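Local coordinates for protein phospholipase C beta (Meleagris gallopavo, PDB 1JAD) that forms the long, almost wholly helical C-terminal coiled-coil region of a beta-class phospholipase C and is found as a pair of subunits, at residues A[165-168]-A[169-172]; A[56-59]-A[60-64]; A[17-20]-A[21-25]; A[36-39]-A[40-44]. All coordinates share one frame; numbering follows the deposited sequence.

Contact 1: residues A[165-168]-A[169-172]; sequences ERLK and KEIN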
ATOM      1  N   GLU A 165      37.996 -36.402 -23.213  1.00 55.80           N
ATOM      2  CA  GLU A 165      36.833 -35.807 -23.862  1.00 55.41           C
ATOM      3  C   GLU A 165      35.611 -36.231 -23.071  1.00 52.99           C
ATOM      4  O   GLU A 165      34.711 -35.432 -22.824  1.00 54.03           O
ATOM      5  CB  GLU A 165      36.723 -36.297 -25.305  1.00 58.44           C
ATOM      6  CG  GLU A 165      38.073 -36.335 -26.015  1.00 62.56           C
ATOM      7  CD  GLU A 165      38.814 -35.003 -25.977  1.00 64.46           C
ATOM      8  OE1 GLU A 165      40.032 -34.997 -26.271  1.00 64.05           O
ATOM      9  OE2 GLU A 165      38.181 -33.967 -25.672  1.00 66.17           O
ATOM     10  N   ARG A 166      35.593 -37.498 -22.675  1.00 50.56           N
ATOM     11  CA  ARG A 166      34.503 -38.050 -21.880  1.00 47.54           C
ATOM     12  C   ARG A 166      34.436 -37.303 -20.563  1.00 43.47           C
ATOM     13  O   ARG A 166      33.362 -36.890 -20.122  1.00 41.51           O
ATOM     14  CB  ARG A 166      34.746 -39.534 -21.601  1.00 51.05           C
ATOM     15  CG  ARG A 166      34.414 -40.454 -22.753  1.00 56.87           C
ATOM     16  CD  ARG A 166      34.954 -41.850 -22.497  1.00 60.47           C
ATOM     17  NE  ARG A 166      36.407 -41.897 -22.653  1.00 63.99           N
ATOM     18  CZ  ARG A 166      37.149 -42.979 -22.443  1.00 64.64           C
ATOM     19  NH1 ARG A 166      36.577 -44.113 -22.064  1.00 66.34           N
ATOM     20  NH2 ARG A 166      38.460 -42.936 -22.634  1.00 64.28           N
ATOM     21  N   LEU A 167      35.595 -37.140 -19.934  1.00 39.35           N
ATOM     22  CA  LEU A 167      35.678 -36.438 -18.666  1.00 37.18           C
ATOM     23  C   LEU A 167      35.277 -34.957 -18.810  1.00 36.28           C
ATOM     24  O   LEU A 167      34.643 -34.395 -17.917  1.00 35.90           O
ATOM     25  CB  LEU A 167      37.089 -36.581 -18.091  1.00 36.94           C
ATOM     26  CG  LEU A 167      37.535 -38.025 -17.796  1.00 38.13           C
ATOM     27  CD1 LEU A 167      38.957 -38.037 -17.228  1.00 35.47           C
ATOM     28  CD2 LEU A 167      36.566 -38.670 -16.819  1.00 35.50           C
ATOM     29  N   LYS A 168      35.641 -34.327 -19.926  1.00 34.52           N
ATOM     30  CA  LYS A 168      35.254 -32.943 -20.152  1.00 32.10           C
ATOM     31  C   LYS A 168      33.739 -32.878 -20.220  1.00 31.06           C
ATOM     32  O   LYS A 168      33.110 -32.043 -19.561  1.00 29.48           O
ATOM     33  CB  LYS A 168      35.826 -32.403 -21.464  1.00 35.40           C
ATOM     34  CG  LYS A 168      37.243 -31.874 -21.389  1.00 37.45           C
ATOM     35  CD  LYS A 168      37.661 -31.272 -22.730  1.00 40.94           C
ATOM     36  CE  LYS A 168      39.072 -30.697 -22.656  1.00 43.83           C
ATOM     37  NZ  LYS A 168      39.590 -30.225 -23.968  1.00 44.78           N
ATOM     38  N   LYS A 169      33.149 -33.748 -21.032  1.00 30.57           N
ATOM     39  CA  LYS A 169      31.702 -33.758 -21.152  1.00 32.40           C
ATOM     40  C   LYS A 169      31.017 -33.918 -19.806  1.00 32.03           C
ATOM     41  O   LYS A 169      30.014 -33.253 -19.531  1.00 30.34           O
ATOM     42  CB  LYS A 169      31.228 -34.859 -22.104  1.00 36.49           C
ATOM     43  CG  LYS A 169      31.376 -34.492 -23.581  1.00 42.48           C
ATOM     44  CD  LYS A 169      30.732 -35.533 -24.488  1.00 45.03           C
ATOM     45  CE  LYS A 169      30.557 -34.996 -25.914  1.00 45.85           C
ATOM     46  NZ  LYS A 169      31.843 -34.597 -26.546  1.00 46.62           N
ATOM     47  N   GLU A 170      31.555 -34.789 -18.958  1.00 31.48           N
ATOM     48  CA  GLU A 170      30.943 -34.994 -17.656  1.00 31.64           C
ATOM     49  C   GLU A 170      31.102 -33.767 -16.785  1.00 29.34           C
ATOM     50  O   GLU A 170      30.173 -33.373 -16.101  1.00 28.28           O
ATOM     51  CB  GLU A 170      31.541 -36.209 -16.952  1.00 35.86           C
ATOM     52  CG  GLU A 170      31.242 -37.526 -17.636  1.00 38.68           C
ATOM     53  CD  GLU A 170      31.781 -38.706 -16.859  1.00 40.70           C
ATOM     54  OE1 GLU A 170      31.729 -39.834 -17.389  1.00 43.54           O
ATOM     55  OE2 GLU A 170      32.248 -38.505 -15.714  1.00 41.26           O
ATOM     56  N   ILE A 171      32.282 -33.162 -16.806  1.00 28.43           N
ATOM     57  CA  ILE A 171      32.515 -31.962 -16.012  1.00 26.39           C
ATOM     58  C   ILE A 171      31.648 -30.810 -16.556  1.00 26.25           C
ATOM     59  O   ILE A 171      30.866 -30.205 -15.818  1.00 26.32           O
ATOM     60  CB  ILE A 171      34.014 -31.581 -16.034  1.00 27.02           C
ATOM     61  CG1 ILE A 171      34.833 -32.710 -15.407  1.00 25.90           C
ATOM     62  CG2 ILE A 171      34.249 -30.284 -15.262  1.00 28.56           C
ATOM     63  CD1 ILE A 171      36.341 -32.502 -15.495  1.00 27.20           C
ATOM     64  N   ASN A 172      31.764 -30.521 -17.848  1.00 25.57           N
ATOM     65  CA  ASN A 172      30.965 -29.452 -18.437  1.00 24.59           C
ATOM     66  C   ASN A 172      29.492 -29.662 -18.153  1.00 24.48           C
ATOM     67  O   ASN A 172      28.783 -28.727 -17.810  1.00 23.79           O
ATOM     68  CB  ASN A 172      31.184 -29.381 -19.944  1.00 22.32           C
ATOM     69  CG  ASN A 172      32.589 -28.992 -20.291  1.00 22.86           C
ATOM     70  OD1 ASN A 172      33.066 -27.943 -19.869  1.00 23.30           O
ATOM     71  ND2 ASN A 172      33.272 -29.833 -21.064  1.00 20.54           N
TER
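Lys168 and Asn172 meet one turn apart on helix 161-245, one of the long rods of this coiled coil, and they illustrate how the backbone N and the side chain of residue i+4 both gather at the carbonyl of residue i in an alpha helix. Lys168 O accepts Asn172 N at 2.7 Å in a nearly straight bond. The Asn172 carboxamide folds back over the same oxygen: with CG beside the backbone N (chi1 -65°), ND2 lies 2.7 Å from Lys168 O, at an angle too poor for a hydrogen bond. OD1 has a weak bond to Arg147. Lys168 itself meets the amide through its root, CB lying 3.6 Å from Asn172 ND2. Its remaining methylenes run out straight past Ile151 and Met154 of helix 75-155, and NZ forms a long, weak ion pair with Glu81 of the second subunit.

Lys169 bends at its last torsion (chi4 59°), and its NZ remains 6.4 Å from Glu165 OE2, too far for a salt bridge. Arg166 turns NE back to the carbonyl of Ala162. Glu170 and Ile171 bring aliphatic carbons to the carbonyls one turn back. Glu170 N bonds to Arg166 O while its own CG packs 3.3 Å from that oxygen. Ile171 touches Ile151 on the inner side, and its CG1 presses on Leu167 O at 3.0 Å, with CD1 of the same branch at 3.5 Å from Leu167 O.

Contact 2: residues A[56-59]-A[60-64]; sequences LQKY and SVLFL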
ATOM      1  N   LEU A  56     -22.555  35.972  23.957  1.00 56.80           N
ATOM      2  CA  LEU A  56     -23.009  36.548  25.216  1.00 56.76           C
ATOM      3  C   LEU A  56     -23.077  38.064  25.057  1.00 57.03           C
ATOM      4  O   LEU A  56     -24.002  38.706  25.553  1.00 56.26           O
ATOM      5  CB  LEU A  56     -22.062  36.173  26.359  1.00 56.22           C
ATOM      6  CG  LEU A  56     -21.919  34.676  26.643  1.00 55.45           C
ATOM      7  CD1 LEU A  56     -21.028  34.471  27.848  1.00 55.43           C
ATOM      8  CD2 LEU A  56     -23.280  34.065  26.901  1.00 55.98           C
ATOM      9  N   GLN A  57     -22.102  38.630  24.354  1.00 57.27           N
ATOM     10  CA  GLN A  57     -22.084  40.067  24.114  1.00 58.09           C
ATOM     11  C   GLN A  57     -23.414  40.479  23.492  1.00 56.60           C
ATOM     12  O   GLN A  57     -24.015  41.470  23.891  1.00 56.34           O
ATOM     13  CB  GLN A  57     -20.929  40.433  23.173  1.00 61.86           C
ATOM     14  CG  GLN A  57     -20.939  41.879  22.655  1.00 66.57           C
ATOM     15  CD  GLN A  57     -20.944  42.928  23.765  1.00 69.43           C
ATOM     16  OE1 GLN A  57     -21.915  43.048  24.522  1.00 70.59           O
ATOM     17  NE2 GLN A  57     -19.854  43.691  23.866  1.00 69.59           N
ATOM     18  N   LYS A  58     -23.865  39.697  22.515  1.00 55.02           N
ATOM     19  CA  LYS A  58     -25.121  39.951  21.826  1.00 53.54           C
ATOM     20  C   LYS A  58     -26.281  40.023  22.815  1.00 53.77           C
ATOM     21  O   LYS A  58     -27.177  40.861  22.674  1.00 53.34           O
ATOM     22  CB  LYS A  58     -25.376  38.847  20.800  1.00 53.57           C
ATOM     23  CG  LYS A  58     -26.718  38.932  20.092  1.00 53.81           C
ATOM     24  CD  LYS A  58     -26.944  37.691  19.242  1.00 54.29           C
ATOM     25  CE  LYS A  58     -28.352  37.655  18.676  1.00 57.14           C
ATOM     26  NZ  LYS A  58     -28.639  36.373  17.951  1.00 59.19           N
ATOM     27  N   TYR A  59     -26.273  39.143  23.814  1.00 53.18           N
ATOM     28  CA  TYR A  59     -27.332  39.148  24.815  1.00 53.08           C
ATOM     29  C   TYR A  59     -27.121  40.168  25.918  1.00 54.05           C
ATOM     30  O   TYR A  59     -27.894  40.227  26.870  1.00 53.95           O
ATOM     31  CB  TYR A  59     -27.523  37.760  25.421  1.00 51.69           C
ATOM     32  CG  TYR A  59     -28.354  36.867  24.539  1.00 51.05           C
ATOM     33  CD1 TYR A  59     -27.888  36.454  23.289  1.00 49.70           C
ATOM     34  CD2 TYR A  59     -29.644  36.497  24.920  1.00 49.43           C
ATOM     35  CE1 TYR A  59     -28.690  35.700  22.436  1.00 49.04           C
ATOM     36  CE2 TYR A  59     -30.454  35.746  24.078  1.00 49.03           C
ATOM     37  CZ  TYR A  59     -29.975  35.352  22.836  1.00 49.36           C
ATOM     38  OH  TYR A  59     -30.797  34.639  21.989  1.00 47.80           O
ATOM     39  N   SER A  60     -26.065  40.964  25.789  1.00 55.56           N
ATOM     40  CA  SER A  60     -25.782  42.013  26.759  1.00 56.86           C
ATOM     41  C   SER A  60     -26.703  43.136  26.307  1.00 57.33           C
ATOM     42  O   SER A  60     -27.438  43.726  27.098  1.00 58.08           O
ATOM     43  CB  SER A  60     -24.334  42.487  26.637  1.00 57.36           C
ATOM     44  OG  SER A  60     -23.438  41.398  26.567  1.00 59.80           O
ATOM     45  N   VAL A  61     -26.641  43.410  25.007  1.00 57.11           N
ATOM     46  CA  VAL A  61     -27.443  44.439  24.370  1.00 57.72           C
ATOM     47  C   VAL A  61     -28.928  44.106  24.503  1.00 59.09           C
ATOM     48  O   VAL A  61     -29.705  44.903  25.027  1.00 59.88           O
ATOM     49  CB  VAL A  61     -27.080  44.556  22.864  1.00 57.08           C
ATOM     50  CG1 VAL A  61     -27.908  45.641  22.200  1.00 55.34           C
ATOM     51  CG2 VAL A  61     -25.605  44.857  22.712  1.00 57.30           C
ATOM     52  N   LEU A  62     -29.311  42.920  24.037  1.00 59.85           N
ATOM     53  CA  LEU A  62     -30.701  42.484  24.090  1.00 60.70           C
ATOM     54  C   LEU A  62     -31.301  42.580  25.491  1.00 61.42           C
ATOM     55  O   LEU A  62     -32.397  43.115  25.672  1.00 61.79           O
ATOM     56  CB  LEU A  62     -30.813  41.049  23.569  1.00 60.62           C
ATOM     57  CG  LEU A  62     -30.323  40.849  22.131  1.00 61.22           C
ATOM     58  CD1 LEU A  62     -30.513  39.401  21.702  1.00 60.59           C
ATOM     59  CD2 LEU A  62     -31.091  41.773  21.206  1.00 61.47           C
ATOM     60  N   PHE A  63     -30.579  42.063  26.480  1.00 61.64           N
ATOM     61  CA  PHE A  63     -31.038  42.090  27.863  1.00 62.50           C
ATOM     62  C   PHE A  63     -31.229  43.483  28.448  1.00 62.76           C
ATOM     63  O   PHE A  63     -32.306  43.806  28.951  1.00 63.52           O
ATOM     64  CB  PHE A  63     -30.069  41.302  28.755  1.00 63.38           C
ATOM     65  CG  PHE A  63     -30.351  39.825  28.812  1.00 64.45           C
ATOM     66  CD1 PHE A  63     -29.403  38.946  29.324  1.00 64.79           C
ATOM     67  CD2 PHE A  63     -31.577  39.314  28.394  1.00 64.20           C
ATOM     68  CE1 PHE A  63     -29.673  37.580  29.419  1.00 65.23           C
ATOM     69  CE2 PHE A  63     -31.853  37.949  28.488  1.00 64.68           C
ATOM     70  CZ  PHE A  63     -30.901  37.081  29.001  1.00 63.70           C
ATOM     71  N   LEU A  64     -30.185  44.304  28.387  1.00 62.37           N
ATOM     72  CA  LEU A  64     -30.253  45.649  28.943  1.00 62.10           C
ATOM     73  C   LEU A  64     -30.948  46.674  28.052  1.00 61.43           C
ATOM     74  O   LEU A  64     -30.927  47.873  28.342  1.00 61.57           O
ATOM     75  CB  LEU A  64     -28.845  46.132  29.295  1.00 62.59           C
ATOM     76  CG  LEU A  64     -28.162  45.268  30.359  1.00 62.97           C
ATOM     77  CD1 LEU A  64     -26.775  45.823  30.661  1.00 64.00           C
ATOM     78  CD2 LEU A  64     -29.022  45.234  31.620  1.00 62.03           C
TER
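Tyr59 meets Leu62 and Phe63, three and four residues further along the chain. Its CB is 3.5 Å from Ser60 N. CG then leaves beside the backbone N (chi1 -81°), which turns one ring face to Leu62 and an edge to Phe63. Leu62 CD1 sits over the ring centre, 4.1 Å from the centroid and almost on the ring normal, a CH-pi contact in which CE1 is the nearest ring atom. The other flank, CD2, points at Phe63: the Tyr59 edge meets the Phe63 face in a T-shaped pair, centroids 5.9 Å apart and planes at 83°. This cluster belongs to the last turns of helix 28-64, where it packs against helices 75-155 and 161-245 of the coiled coil. CE1 and CE2 lead on to CZ and the hydroxyl, which is hydrogen-bonded to Glu86, while the side chain also touches Arg82, Leu83 and Tyr241.

On another side of the helix Ser60 OG lies 2.7 Å from Gln57 O and 2.9 Å from Leu56 O. The Gln57 side chain, bent at chi2 (57°), brings OE1 to 3.0 Å from Ser60 OG. Which of these three acceptors the single hydroxyl proton serves stays open. Lys58 runs out extended, and its CE lies 4.1 Å from Leu62 CD1.

Contact 3: residues A[17-20]-A[21-25]; sequences QTAS and LAELQ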
ATOM      1  N   GLN A  17      12.366  -7.913   7.356  1.00 54.34           N
ATOM      2  CA  GLN A  17      12.127  -6.965   8.437  1.00 55.16           C
ATOM      3  C   GLN A  17      11.717  -5.583   7.938  1.00 53.79           C
ATOM      4  O   GLN A  17      12.371  -5.014   7.068  1.00 53.38           O
ATOM      5  CB  GLN A  17      13.371  -6.809   9.312  1.00 55.97           C
ATOM      6  CG  GLN A  17      14.550  -6.169   8.610  1.00 58.59           C
ATOM      7  CD  GLN A  17      15.531  -5.544   9.590  1.00 60.64           C
ATOM      8  OE1 GLN A  17      15.195  -4.592  10.299  1.00 61.89           O
ATOM      9  NE2 GLN A  17      16.744  -6.080   9.640  1.00 62.03           N
ATOM     10  N   THR A  18      10.635  -5.053   8.500  1.00 52.91           N
ATOM     11  CA  THR A  18      10.140  -3.724   8.146  1.00 52.21           C
ATOM     12  C   THR A  18       9.956  -2.922   9.420  1.00 50.21           C
ATOM     13  O   THR A  18       9.576  -3.469  10.455  1.00 48.49           O
ATOM     14  CB  THR A  18       8.770  -3.766   7.410  1.00 53.63           C
ATOM     15  OG1 THR A  18       8.947  -4.270   6.082  1.00 54.72           O
ATOM     16  CG2 THR A  18       8.159  -2.365   7.331  1.00 54.63           C
ATOM     17  N   ALA A  19      10.225  -1.623   9.337  1.00 49.11           N
ATOM     18  CA  ALA A  19      10.082  -0.741  10.488  1.00 47.79           C
ATOM     19  C   ALA A  19       8.741  -1.008  11.146  1.00 46.57           C
ATOM     20  O   ALA A  19       7.767  -1.344  10.474  1.00 45.70           O
ATOM     21  CB  ALA A  19      10.172   0.721  10.049  1.00 47.81           C
ATOM     22  N   SER A  20       8.699  -0.874  12.465  1.00 45.85           N
ATOM     23  CA  SER A  20       7.463  -1.092  13.203  1.00 44.84           C
ATOM     24  C   SER A  20       6.677   0.212  13.262  1.00 43.50           C
ATOM     25  O   SER A  20       7.179   1.266  12.867  1.00 42.35           O
ATOM     26  CB  SER A  20       7.771  -1.590  14.615  1.00 44.22           C
ATOM     27  OG  SER A  20       8.638  -0.693  15.281  1.00 47.21           O
ATOM     28  N   LEU A  21       5.443   0.136  13.751  1.00 42.48           N
ATOM     29  CA  LEU A  21       4.607   1.319  13.847  1.00 42.14           C
ATOM     30  C   LEU A  21       5.314   2.285  14.788  1.00 42.71           C
ATOM     31  O   LEU A  21       5.156   3.496  14.679  1.00 43.57           O
ATOM     32  CB  LEU A  21       3.233   0.970  14.430  1.00 40.81           C
ATOM     33  CG  LEU A  21       2.029   1.815  13.992  1.00 39.75           C
ATOM     34  CD1 LEU A  21       0.940   1.680  15.024  1.00 36.17           C
ATOM     35  CD2 LEU A  21       2.402   3.271  13.858  1.00 41.55           C
ATOM     36  N   ALA A  22       6.096   1.728  15.709  1.00 43.59           N
ATOM     37  CA  ALA A  22       6.829   2.508  16.700  1.00 42.94           C
ATOM     38  C   ALA A  22       7.936   3.327  16.067  1.00 43.22           C
ATOM     39  O   ALA A  22       8.109   4.503  16.385  1.00 43.62           O
ATOM     40  CB  ALA A  22       7.414   1.587  17.761  1.00 42.32           C
ATOM     41  N   GLU A  23       8.699   2.700  15.181  1.00 44.31           N
ATOM     42  CA  GLU A  23       9.791   3.386  14.503  1.00 45.44           C
ATOM     43  C   GLU A  23       9.273   4.535  13.640  1.00 44.94           C
ATOM     44  O   GLU A  23       9.867   5.615  13.601  1.00 44.32           O
ATOM     45  CB  GLU A  23      10.566   2.396  13.633  1.00 46.91           C
ATOM     46  CG  GLU A  23      11.242   1.284  14.425  1.00 50.60           C
ATOM     47  CD  GLU A  23      12.028   0.330  13.544  1.00 52.30           C
ATOM     48  OE1 GLU A  23      12.901   0.800  12.780  1.00 54.00           O
ATOM     49  OE2 GLU A  23      11.779  -0.890  13.626  1.00 53.55           O
ATOM     50  N   LEU A  24       8.156   4.290  12.962  1.00 45.06           N
ATOM     51  CA  LEU A  24       7.532   5.268  12.076  1.00 45.70           C
ATOM     52  C   LEU A  24       6.884   6.464  12.774  1.00 46.35           C
ATOM     53  O   LEU A  24       6.878   7.570  12.233  1.00 45.26           O
ATOM     54  CB  LEU A  24       6.494   4.568  11.199  1.00 43.71           C
ATOM     55  CG  LEU A  24       7.082   3.477  10.306  1.00 43.74           C
ATOM     56  CD1 LEU A  24       5.978   2.765   9.543  1.00 43.36           C
ATOM     57  CD2 LEU A  24       8.079   4.106   9.352  1.00 42.75           C
ATOM     58  N   GLN A  25       6.329   6.235  13.963  1.00 47.98           N
ATOM     59  CA  GLN A  25       5.669   7.294  14.733  1.00 49.65           C
ATOM     60  C   GLN A  25       6.675   8.247  15.361  1.00 51.03           C
ATOM     61  O   GLN A  25       6.295   9.141  16.119  1.00 51.13           O
ATOM     62  CB  GLN A  25       4.817   6.690  15.853  1.00 48.18           C
ATOM     63  CG  GLN A  25       3.654   5.852  15.391  1.00 48.02           C
ATOM     64  CD  GLN A  25       2.994   5.112  16.536  1.00 47.53           C
ATOM     65  OE1 GLN A  25       2.009   4.401  16.343  1.00 47.98           O
ATOM     66  NE2 GLN A  25       3.538   5.273  17.738  1.00 46.97           N
TER
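The backbone through Ala19 and Ser20 is extended, with psi of 146° and 171°, and then turns at Leu21 into a single helical turn whose first i to i+4 bond runs from Leu24 N to Ser20 O at 3.2 Å. Ser20 occupies the N-cap and forms a capping box with Glu23, a classic way of capping the amino end of a helix. Its hydroxyl is rotated between the backbone N and the carbonyl carbon (chi1 55°), which carries OG over the start of the turn, where it accepts a weak bond from Glu23 N at 3.4 Å. The return half is weak as well: Glu23 stretches back along the incoming chain and its OE2 receives Ser20 N at 3.3 Å. A carboxylate here would be expected to suit the amino end of the helix electrostatically.

Apolar contact lies beside the box. Ala19 directs its methyl toward the turn, where CB is 4.0 Å from Leu24 CD2; one residue before the cap and four after it are the positions of a hydrophobic staple. Ala19 CB also lies 3.9 Å from Glu23 OE1.

The turn is laid on two long helices. Leu21 touches Ile113 and Leu24 touches Ala117 of helix 75-155, Leu24 also reaches Asn204 of helix 161-245, and Thr18 OG1 is hydrogen-bonded to Glu124 as the chain arrives.

Contact 4: residues A[36-39]-A[40-44]; sequences KQEK and ELKEL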
ATOM      1  N   LYS A  36       1.417  20.004  13.876  1.00 52.11           N
ATOM      2  CA  LYS A  36       0.537  20.874  13.113  1.00 52.59           C
ATOM      3  C   LYS A  36      -0.908  20.610  13.486  1.00 53.35           C
ATOM      4  O   LYS A  36      -1.659  21.533  13.797  1.00 54.31           O
ATOM      5  CB  LYS A  36       0.711  20.662  11.611  1.00 52.39           C
ATOM      6  CG  LYS A  36      -0.250  21.515  10.802  1.00 53.18           C
ATOM      7  CD  LYS A  36       0.031  21.478   9.311  1.00 52.31           C
ATOM      8  CE  LYS A  36      -0.917  22.427   8.591  1.00 53.64           C
ATOM      9  NZ  LYS A  36      -0.711  22.458   7.119  1.00 53.77           N
ATOM     10  N   GLN A  37      -1.295  19.341  13.458  1.00 53.65           N
ATOM     11  CA  GLN A  37      -2.658  18.962  13.788  1.00 52.83           C
ATOM     12  C   GLN A  37      -3.054  19.475  15.163  1.00 53.13           C
ATOM     13  O   GLN A  37      -4.216  19.812  15.384  1.00 54.22           O
ATOM     14  CB  GLN A  37      -2.824  17.438  13.739  1.00 52.06           C
ATOM     15  CG  GLN A  37      -2.473  16.818  12.391  1.00 51.96           C
ATOM     16  CD  GLN A  37      -2.784  15.332  12.324  1.00 50.78           C
ATOM     17  OE1 GLN A  37      -2.414  14.566  13.216  1.00 50.05           O
ATOM     18  NE2 GLN A  37      -3.446  14.914  11.252  1.00 48.11           N
ATOM     19  N   GLU A  38      -2.103  19.538  16.090  1.00 53.67           N
ATOM     20  CA  GLU A  38      -2.426  20.017  17.428  1.00 55.24           C
ATOM     21  C   GLU A  38      -2.587  21.531  17.437  1.00 55.46           C
ATOM     22  O   GLU A  38      -3.215  22.095  18.332  1.00 56.04           O
ATOM     23  CB  GLU A  38      -1.359  19.594  18.437  1.00 58.04           C
ATOM     24  CG  GLU A  38      -1.696  19.997  19.868  1.00 61.98           C
ATOM     25  CD  GLU A  38      -3.101  19.563  20.279  1.00 64.49           C
ATOM     26  OE1 GLU A  38      -3.382  18.345  20.276  1.00 66.37           O
ATOM     27  OE2 GLU A  38      -3.927  20.447  20.600  1.00 65.83           O
ATOM     28  N   LYS A  39      -2.013  22.189  16.438  1.00 55.40           N
ATOM     29  CA  LYS A  39      -2.136  23.633  16.317  1.00 54.83           C
ATOM     30  C   LYS A  39      -3.558  23.904  15.856  1.00 52.92           C
ATOM     31  O   LYS A  39      -4.227  24.806  16.354  1.00 53.61           O
ATOM     32  CB  LYS A  39      -1.148  24.171  15.281  1.00 57.17           C
ATOM     33  CG  LYS A  39       0.313  24.081  15.699  1.00 59.40           C
ATOM     34  CD  LYS A  39       0.620  25.041  16.840  1.00 61.11           C
ATOM     35  CE  LYS A  39       0.380  26.493  16.422  1.00 61.81           C
ATOM     36  NZ  LYS A  39       1.236  26.908  15.265  1.00 61.04           N
ATOM     37  N   GLU A  40      -4.010  23.105  14.895  1.00 50.09           N
ATOM     38  CA  GLU A  40      -5.357  23.232  14.354  1.00 48.08           C
ATOM     39  C   GLU A  40      -6.432  23.056  15.427  1.00 47.43           C
ATOM     40  O   GLU A  40      -7.478  23.708  15.373  1.00 47.71           O
ATOM     41  CB  GLU A  40      -5.578  22.205  13.237  1.00 47.20           C
ATOM     42  CG  GLU A  40      -4.802  22.474  11.959  1.00 47.18           C
ATOM     43  CD  GLU A  40      -4.954  21.347  10.941  1.00 49.69           C
ATOM     44  OE1 GLU A  40      -6.101  20.897  10.716  1.00 48.63           O
ATOM     45  OE2 GLU A  40      -3.929  20.918  10.353  1.00 52.57           O
ATOM     46  N   LEU A  41      -6.184  22.174  16.393  1.00 46.21           N
ATOM     47  CA  LEU A  41      -7.152  21.943  17.459  1.00 46.65           C
ATOM     48  C   LEU A  41      -7.291  23.140  18.400  1.00 48.33           C
ATOM     49  O   LEU A  41      -8.371  23.384  18.940  1.00 48.41           O
ATOM     50  CB  LEU A  41      -6.779  20.705  18.277  1.00 45.31           C
ATOM     51  CG  LEU A  41      -6.801  19.325  17.614  1.00 46.69           C
ATOM     52  CD1 LEU A  41      -6.496  18.263  18.666  1.00 44.47           C
ATOM     53  CD2 LEU A  41      -8.170  19.063  16.997  1.00 46.82           C
ATOM     54  N   LYS A  42      -6.201  23.879  18.609  1.00 50.28           N
ATOM     55  CA  LYS A  42      -6.238  25.042  19.491  1.00 51.86           C
ATOM     56  C   LYS A  42      -6.901  26.227  18.801  1.00 52.46           C
ATOM     57  O   LYS A  42      -7.553  27.045  19.451  1.00 51.57           O
ATOM     58  CB  LYS A  42      -4.827  25.408  19.950  1.00 54.13           C
ATOM     59  CG  LYS A  42      -4.192  24.334  20.819  1.00 58.02           C
ATOM     60  CD  LYS A  42      -2.781  24.696  21.260  1.00 59.64           C
ATOM     61  CE  LYS A  42      -2.156  23.557  22.062  1.00 59.89           C
ATOM     62  NZ  LYS A  42      -0.766  23.861  22.489  1.00 60.93           N
ATOM     63  N   GLU A  43      -6.737  26.307  17.483  1.00 53.11           N
ATOM     64  CA  GLU A  43      -7.340  27.374  16.692  1.00 54.78           C
ATOM     65  C   GLU A  43      -8.854  27.204  16.704  1.00 54.85           C
ATOM     66  O   GLU A  43      -9.595  28.182  16.838  1.00 55.31           O
ATOM     67  CB  GLU A  43      -6.817  27.319  15.262  1.00 57.51           C
ATOM     68  CG  GLU A  43      -5.317  27.555  15.163  1.00 63.41           C
ATOM     69  CD  GLU A  43      -4.785  27.364  13.751  1.00 67.10           C
ATOM     70  OE1 GLU A  43      -5.301  28.037  12.827  1.00 68.93           O
ATOM     71  OE2 GLU A  43      -3.850  26.547  13.569  1.00 66.65           O
ATOM     72  N   LEU A  44      -9.310  25.962  16.556  1.00 54.28           N
ATOM     73  CA  LEU A  44     -10.739  25.659  16.592  1.00 52.60           C
ATOM     74  C   LEU A  44     -11.279  26.048  17.960  1.00 52.10           C
ATOM     75  O   LEU A  44     -12.399  26.543  18.085  1.00 51.53           O
ATOM     76  CB  LEU A  44     -10.990  24.162  16.374  1.00 51.07           C
ATOM     77  CG  LEU A  44     -10.820  23.545  14.987  1.00 50.74           C
ATOM     78  CD1 LEU A  44     -10.983  22.030  15.084  1.00 47.82           C
ATOM     79  CD2 LEU A  44     -11.849  24.139  14.032  1.00 49.27           C
TER
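Lys36 and Glu40 are joined first through the main chain of helix 28-64, where Glu40 N gives a bond of 3.0 Å to Lys36 O, an oxygen that also takes Lys39 N. Leu41 N and Glu43 N make the equivalent alpha-helical bonds to Gln37 O and Lys39 O. Lys42 N is held more loosely, with weak bonds to both Glu38 O and Lys39 O.

Oppositely charged side chains are spaced four apart three times over, yet none of these pairs closes into a salt bridge. Lys36 is fully extended and slants across Glu40, so that OE2 lies against its methylenes, 3.8 Å from Lys36 CG, while NZ stays 4.8 Å from Glu40 OE2. The salt bridge of Glu40 is made instead with Arg101, through OE1. Glu38 OE2 and Lys42 NZ are 5.0 Å apart, and Lys39 NZ, on a chain kinked at chi2, chi3 and chi4, is 5.4 Å from Glu43 OE2.

Van der Waals contacts do the touching. Glu38 bends at its second torsion (chi2 51°), and its side chain crosses that of Leu41 at about a right angle, with OE1 3.5 Å from Leu41 CD1; OE2 meets Lys42 CE at 3.9 Å. Glu43 CG rests 3.2 Å from Lys39 O.

On the inner face the partners come from helix 75-155, the helix that carries Arg101. Gln37 NE2 is hydrogen-bonded to Glu108 and to the carbonyl of His105, and Leu41 packs on Lys102 and His105.

Followed from the N terminus, the four contacts come in series as 3, 4, 2 and 1; none nests within or crosses another, and each is local, so none closes a long loop. Contact 3 starts the short helix 21-24. Contacts 4 and 2 then share helix 28-64, about 30 Å apart between centres, with contact 4 facing helix 75-155 and contact 2 packing near the far end against both long helices. After helix 75-155 has run the length of the rod and the chain has turned back, contact 1 lies near the start of helix 161-245, about 107 Å from contact 2 between centres, beside the second subunit.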